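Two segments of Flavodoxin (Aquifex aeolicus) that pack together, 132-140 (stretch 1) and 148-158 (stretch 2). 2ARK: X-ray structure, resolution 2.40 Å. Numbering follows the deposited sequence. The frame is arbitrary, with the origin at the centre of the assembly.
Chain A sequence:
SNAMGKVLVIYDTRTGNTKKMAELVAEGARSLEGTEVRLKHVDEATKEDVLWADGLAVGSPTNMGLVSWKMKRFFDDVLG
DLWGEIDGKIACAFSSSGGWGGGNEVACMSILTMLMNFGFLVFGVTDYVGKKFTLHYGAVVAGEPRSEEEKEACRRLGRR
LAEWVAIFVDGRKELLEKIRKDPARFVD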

ATOM      1  N   LYS A 132     -11.917  21.310  -1.716  1.00 28.53           N
ATOM      2  CA  LYS A 132     -11.219  20.187  -2.355  1.00 28.11           C
ATOM      3  C   LYS A 132      -9.985  19.780  -1.530  1.00 26.86           C
ATOM      4  O   LYS A 132      -8.946  19.410  -2.078  1.00 26.85           O
ATOM      5  CB  LYS A 132     -10.783  20.579  -3.776  1.00 28.48           C
ATOM      6  CG  LYS A 132     -11.911  20.674  -4.734  1.00 31.12           C
ATOM      7  CD  LYS A 132     -11.469  20.646  -6.193  1.00 35.36           C
ATOM      8  CE  LYS A 132     -12.642  20.144  -7.073  1.00 37.94           C
ATOM      9  NZ  LYS A 132     -13.215  18.794  -6.583  1.00 37.65           N
ATOM     10  N   PHE A 133     -10.085  19.878  -0.214  1.00 25.50           N
ATOM     11  CA  PHE A 133      -8.937  19.631   0.612  1.00 24.62           C
ATOM     12  C   PHE A 133      -9.276  18.775   1.838  1.00 24.82           C
ATOM     13  O   PHE A 133     -10.028  19.203   2.727  1.00 24.09           O
ATOM     14  CB  PHE A 133      -8.216  20.940   0.997  1.00 24.44           C
ATOM     15  CG  PHE A 133      -6.750  20.751   1.231  1.00 23.56           C
ATOM     16  CD1 PHE A 133      -6.269  20.418   2.499  1.00 24.15           C
ATOM     17  CD2 PHE A 133      -5.852  20.834   0.180  1.00 24.26           C
ATOM     18  CE1 PHE A 133      -4.909  20.172   2.716  1.00 24.89           C
ATOM     19  CE2 PHE A 133      -4.480  20.624   0.384  1.00 25.56           C
ATOM     20  CZ  PHE A 133      -4.009  20.278   1.655  1.00 26.49           C
ATOM     21  N   THR A 134      -8.675  17.577   1.883  1.00 24.51           N
ATOM     22  CA  THR A 134      -8.932  16.625   2.956  1.00 23.91           C
ATOM     23  C   THR A 134      -7.673  15.917   3.483  1.00 25.14           C
ATOM     24  O   THR A 134      -6.542  16.334   3.204  1.00 25.90           O
ATOM     25  CB  THR A 134     -10.084  15.658   2.594  1.00 23.25           C
ATOM     26  OG1 THR A 134     -10.534  14.990   3.767  1.00 21.21           O
ATOM     27  CG2 THR A 134      -9.700  14.645   1.511  1.00 21.88           C
ATOM     28  N   LEU A 135      -7.859  14.860   4.275  1.00 25.86           N
ATOM     29  CA  LEU A 135      -6.746  14.248   4.983  1.00 25.03           C
ATOM     30  C   LEU A 135      -7.075  12.803   5.366  1.00 25.52           C
ATOM     31  O   LEU A 135      -6.826  12.349   6.502  1.00 25.76           O
ATOM     32  CB  LEU A 135      -6.352  15.114   6.196  1.00 24.91           C
ATOM     33  CG  LEU A 135      -7.340  15.541   7.299  1.00 24.33           C
ATOM     34  CD1 LEU A 135      -6.608  15.569   8.656  1.00 20.73           C
ATOM     35  CD2 LEU A 135      -8.021  16.898   6.982  1.00 21.93           C
ATOM     36  N   HIS A 136      -7.577  12.066   4.371  1.00 25.30           N
ATOM     37  CA  HIS A 136      -8.098  10.712   4.566  1.00 25.25           C
ATOM     38  C   HIS A 136      -7.140   9.675   5.148  1.00 24.99           C
ATOM     39  O   HIS A 136      -7.582   8.732   5.831  1.00 24.83           O
ATOM     40  CB  HIS A 136      -8.728  10.171   3.259  1.00 24.48           C
ATOM     41  CG  HIS A 136      -9.976  10.875   2.856  1.00 24.42           C
ATOM     42  ND1 HIS A 136     -10.552  11.871   3.613  1.00 25.72           N
ATOM     43  CD2 HIS A 136     -10.783  10.709   1.782  1.00 25.50           C
ATOM     44  CE1 HIS A 136     -11.651  12.298   3.020  1.00 23.38           C
ATOM     45  NE2 HIS A 136     -11.816  11.603   1.911  1.00 24.56           N
ATOM     46  N   TYR A 137      -5.856   9.808   4.829  1.00 25.25           N
ATOM     47  CA  TYR A 137      -4.810   8.869   5.317  1.00 25.61           C
ATOM     48  C   TYR A 137      -3.807   9.566   6.227  1.00 25.70           C
ATOM     49  O   TYR A 137      -2.897   8.944   6.786  1.00 27.16           O
ATOM     50  CB  TYR A 137      -4.164   8.072   4.151  1.00 25.57           C
ATOM     51  CG  TYR A 137      -5.270   7.337   3.440  1.00 25.24           C
ATOM     52  CD1 TYR A 137      -5.855   7.859   2.272  1.00 25.05           C
ATOM     53  CD2 TYR A 137      -5.831   6.201   4.010  1.00 26.03           C
ATOM     54  CE1 TYR A 137      -6.970   7.208   1.654  1.00 26.31           C
ATOM     55  CE2 TYR A 137      -6.962   5.542   3.415  1.00 25.63           C
ATOM     56  CZ  TYR A 137      -7.508   6.045   2.235  1.00 26.41           C
ATOM     57  OH  TYR A 137      -8.604   5.394   1.650  1.00 27.92           O
ATOM     58  N   GLY A 138      -4.012  10.862   6.398  1.00 25.17           N
ATOM     59  CA  GLY A 138      -3.177  11.671   7.273  1.00 25.20           C
ATOM     60  C   GLY A 138      -3.077  13.036   6.652  1.00 24.98           C
ATOM     61  O   GLY A 138      -3.470  13.226   5.490  1.00 25.94           O
ATOM     62  N   ALA A 139      -2.571  13.991   7.404  1.00 25.00           N
ATOM     63  CA  ALA A 139      -2.381  15.329   6.855  1.00 25.50           C
ATOM     64  C   ALA A 139      -1.228  15.323   5.832  1.00 25.30           C
ATOM     65  O   ALA A 139      -0.161  14.828   6.109  1.00 25.95           O
ATOM     66  CB  ALA A 139      -2.164  16.360   7.984  1.00 24.84           C
ATOM     67  N   VAL A 140      -1.470  15.834   4.628  1.00 25.91           N
ATOM     68  CA  VAL A 140      -0.451  15.874   3.566  1.00 25.43           C
ATOM     69  C   VAL A 140      -0.422  17.295   2.939  1.00 26.37           C
ATOM     70  O   VAL A 140      -1.467  17.960   2.831  1.00 25.89           O
ATOM     71  CB  VAL A 140      -0.696  14.758   2.462  1.00 25.75           C
ATOM     72  CG1 VAL A 140      -0.565  13.327   3.056  1.00 23.35           C
ATOM     73  CG2 VAL A 140      -2.090  14.932   1.767  1.00 23.84           C
ATOM     74  N   GLU A 148      -4.563  28.538   4.061  1.00 35.59           N
ATOM     75  CA  GLU A 148      -5.482  28.339   5.161  1.00 35.85           C
ATOM     76  C   GLU A 148      -5.940  26.871   5.321  1.00 35.40           C
ATOM     77  O   GLU A 148      -5.935  26.333   6.436  1.00 34.81           O
ATOM     78  CB  GLU A 148      -6.672  29.308   5.053  1.00 36.06           C
ATOM     79  CG  GLU A 148      -7.322  29.560   6.403  1.00 39.27           C
ATOM     80  CD  GLU A 148      -6.282  29.511   7.549  1.00 44.60           C
ATOM     81  OE1 GLU A 148      -5.592  30.556   7.763  1.00 43.58           O
ATOM     82  OE2 GLU A 148      -6.142  28.417   8.200  1.00 45.14           O
ATOM     83  N   GLU A 149      -6.311  26.229   4.212  1.00 34.57           N
ATOM     84  CA  GLU A 149      -6.742  24.837   4.274  1.00 34.60           C
ATOM     85  C   GLU A 149      -5.586  23.857   4.597  1.00 33.74           C
ATOM     86  O   GLU A 149      -5.796  22.868   5.317  1.00 33.31           O
ATOM     87  CB  GLU A 149      -7.540  24.436   3.021  1.00 34.32           C
ATOM     88  CG  GLU A 149      -6.837  24.636   1.682  1.00 35.40           C
ATOM     89  CD  GLU A 149      -7.786  24.452   0.480  1.00 36.29           C
ATOM     90  OE1 GLU A 149      -7.312  24.063  -0.619  1.00 37.19           O
ATOM     91  OE2 GLU A 149      -9.010  24.688   0.638  1.00 38.50           O
ATOM     92  N   GLU A 150      -4.376  24.157   4.111  1.00 32.66           N
ATOM     93  CA  GLU A 150      -3.198  23.362   4.444  1.00 32.19           C
ATOM     94  C   GLU A 150      -2.886  23.437   5.926  1.00 31.92           C
ATOM     95  O   GLU A 150      -2.585  22.418   6.540  1.00 31.83           O
ATOM     96  CB  GLU A 150      -1.981  23.793   3.634  1.00 31.96           C
ATOM     97  CG  GLU A 150      -2.133  23.446   2.187  1.00 33.19           C
ATOM     98  CD  GLU A 150      -1.023  23.983   1.314  1.00 35.22           C
ATOM     99  OE1 GLU A 150      -0.397  25.018   1.658  1.00 35.57           O
ATOM    100  OE2 GLU A 150      -0.775  23.345   0.268  1.00 37.07           O
ATOM    101  N   LYS A 151      -2.972  24.647   6.493  1.00 31.43           N
ATOM    102  CA  LYS A 151      -2.718  24.846   7.926  1.00 31.01           C
ATOM    103  C   LYS A 151      -3.791  24.126   8.741  1.00 29.77           C
ATOM    104  O   LYS A 151      -3.492  23.476   9.752  1.00 29.22           O
ATOM    105  CB  LYS A 151      -2.575  26.340   8.274  1.00 30.64           C
ATOM    106  CG  LYS A 151      -1.424  27.023   7.486  1.00 33.24           C
ATOM    107  CD  LYS A 151      -0.777  28.254   8.166  1.00 32.41           C
ATOM    108  CE  LYS A 151      -1.241  29.618   7.584  1.00 37.88           C
ATOM    109  NZ  LYS A 151      -0.442  30.848   8.072  1.00 36.09           N
ATOM    110  N   GLU A 152      -5.026  24.192   8.241  1.00 29.18           N
ATOM    111  CA  GLU A 152      -6.195  23.624   8.924  1.00 28.22           C
ATOM    112  C   GLU A 152      -6.226  22.103   8.884  1.00 27.86           C
ATOM    113  O   GLU A 152      -6.624  21.482   9.863  1.00 27.81           O
ATOM    114  CB  GLU A 152      -7.511  24.245   8.410  1.00 27.94           C
ATOM    115  CG  GLU A 152      -8.764  23.961   9.267  1.00 26.79           C
ATOM    116  CD  GLU A 152      -8.590  24.216  10.775  1.00 28.50           C
ATOM    117  OE1 GLU A 152      -9.163  23.434  11.563  1.00 28.45           O
ATOM    118  OE2 GLU A 152      -7.881  25.177  11.186  1.00 29.30           O
ATOM    119  N   ALA A 153      -5.789  21.508   7.768  1.00 27.50           N
ATOM    120  CA  ALA A 153      -5.624  20.039   7.675  1.00 26.39           C
ATOM    121  C   ALA A 153      -4.756  19.515   8.823  1.00 26.51           C
ATOM    122  O   ALA A 153      -5.080  18.498   9.436  1.00 25.86           O
ATOM    123  CB  ALA A 153      -5.017  19.655   6.330  1.00 25.48           C
ATOM    124  N   CYS A 154      -3.665  20.240   9.100  1.00 26.68           N
ATOM    125  CA  CYS A 154      -2.676  19.869  10.105  1.00 27.62           C
ATOM    126  C   CYS A 154      -3.260  19.959  11.475  1.00 27.30           C
ATOM    127  O   CYS A 154      -3.128  19.054  12.267  1.00 28.74           O
ATOM    128  CB  CYS A 154      -1.443  20.766  10.024  1.00 27.26           C
ATOM    129  SG  CYS A 154      -0.432  20.495   8.544  1.00 32.23           S
ATOM    130  N   ARG A 155      -3.914  21.063  11.749  1.00 27.38           N
ATOM    131  CA  ARG A 155      -4.657  21.219  12.963  1.00 26.72           C
ATOM    132  C   ARG A 155      -5.716  20.133  13.148  1.00 27.11           C
ATOM    133  O   ARG A 155      -5.825  19.553  14.236  1.00 27.50           O
ATOM    134  CB  ARG A 155      -5.296  22.591  12.977  1.00 26.80           C
ATOM    135  CG  ARG A 155      -4.339  23.756  13.087  1.00 24.33           C
ATOM    136  CD  ARG A 155      -5.127  25.035  13.481  1.00 24.91           C
ATOM    137  NE  ARG A 155      -4.326  26.231  13.227  1.00 25.98           N
ATOM    138  CZ  ARG A 155      -4.428  26.998  12.139  1.00 27.39           C
ATOM    139  NH1 ARG A 155      -5.339  26.724  11.203  1.00 27.80           N
ATOM    140  NH2 ARG A 155      -3.626  28.059  11.993  1.00 26.13           N
ATOM    141  N   ARG A 156      -6.484  19.844  12.102  1.00 26.79           N
ATOM    142  CA  ARG A 156      -7.564  18.860  12.218  1.00 27.07           C
ATOM    143  C   ARG A 156      -7.091  17.457  12.635  1.00 27.67           C
ATOM    144  O   ARG A 156      -7.764  16.778  13.439  1.00 27.82           O
ATOM    145  CB  ARG A 156      -8.401  18.765  10.937  1.00 26.91           C
ATOM    146  CG  ARG A 156      -9.678  17.937  11.124  1.00 26.45           C
ATOM    147  CD  ARG A 156     -10.607  18.609  12.181  1.00 27.58           C
ATOM    148  NE  ARG A 156     -10.661  20.041  11.920  1.00 25.84           N
ATOM    149  CZ  ARG A 156     -11.532  20.625  11.108  1.00 23.61           C
ATOM    150  NH1 ARG A 156     -11.465  21.924  10.920  1.00 20.60           N
ATOM    151  NH2 ARG A 156     -12.475  19.923  10.506  1.00 22.53           N
ATOM    152  N   LEU A 157      -5.953  17.029  12.077  1.00 27.44           N
ATOM    153  CA  LEU A 157      -5.336  15.776  12.471  1.00 27.04           C
ATOM    154  C   LEU A 157      -5.137  15.655  13.977  1.00 27.17           C
ATOM    155  O   LEU A 157      -5.562  14.679  14.576  1.00 26.71           O
ATOM    156  CB  LEU A 157      -4.014  15.568  11.741  1.00 26.38           C
ATOM    157  CG  LEU A 157      -3.480  14.125  11.939  1.00 26.47           C
ATOM    158  CD1 LEU A 157      -4.312  13.025  11.149  1.00 24.91           C
ATOM    159  CD2 LEU A 157      -2.022  14.067  11.630  1.00 22.09           C
ATOM    160  N   GLY A 158      -4.486  16.656  14.583  1.00 27.82           N
ATOM    161  CA  GLY A 158      -4.213  16.659  16.014  1.00 27.25           C
ATOM    162  C   GLY A 158      -5.482  16.717  16.837  1.00 27.27           C
ATOM    163  O   GLY A 158      -5.570  16.065  17.886  1.00 27.50           O
TER
HETATM  164  O   HOH W   1      -9.978  23.347  -1.621  1.00 30.76           O

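No direct hydrogen bond or salt bridge crosses between these two stretches; the contact rests on packed side chains, with 466 Å² buried in all. The helix 148-158 runs roughly along the extended segment 133-135, their directions differing by 25° and their axes approaching to 8.6 Å.

Phe-133 covers the most surface. The CA-to-CB bond of Phe-133 points toward the helix (chi1 in t), and its side chain touches Glu-149, Glu-150 and Ala-153. The ring meets Ala-153 with its edge, CE1 lying 3.7 Å from CB of Ala-153, while its CZ comes within 3.7 Å of CG of Glu-150. Here the glutamate offers its aliphatic portion, which suits an aromatic neighbour. Glu-149 borders the ring, its CD 3.6 Å from CB of Phe-133, yet its carboxylate also reaches solvent: water 1 donates to OE2 of Glu-149 at 2.8 Å and accepts from N of Lys-132 at 2.8 Å, a bridge between the stretches.

Leu-135 alternates with Thr-134, whose side chain points away, and so faces the helix again. Its CD1 sits 3.4 Å from O of Ala-153 and 4.0 Å from CB of Leu-157, one helical turn further on. O of Ala-153 already accepts from N of Leu-157 at 3.1 Å, so the methyl group packs against a satisfied backbone.

Ala-153 is the common neighbour. Its small CB touches Phe-133 and lies 4.1 Å from CD2 of Leu-135, and its short side chain lets the backbone come near: CB of Ala-139 is 3.9 Å from O of Ala-153. Ala-139, equally small, also packs its CB 4.3 Å from CB of Leu-157. Just before it, Gly-138 adopts backbone angles at which a CB would jam against the preceding carbonyl.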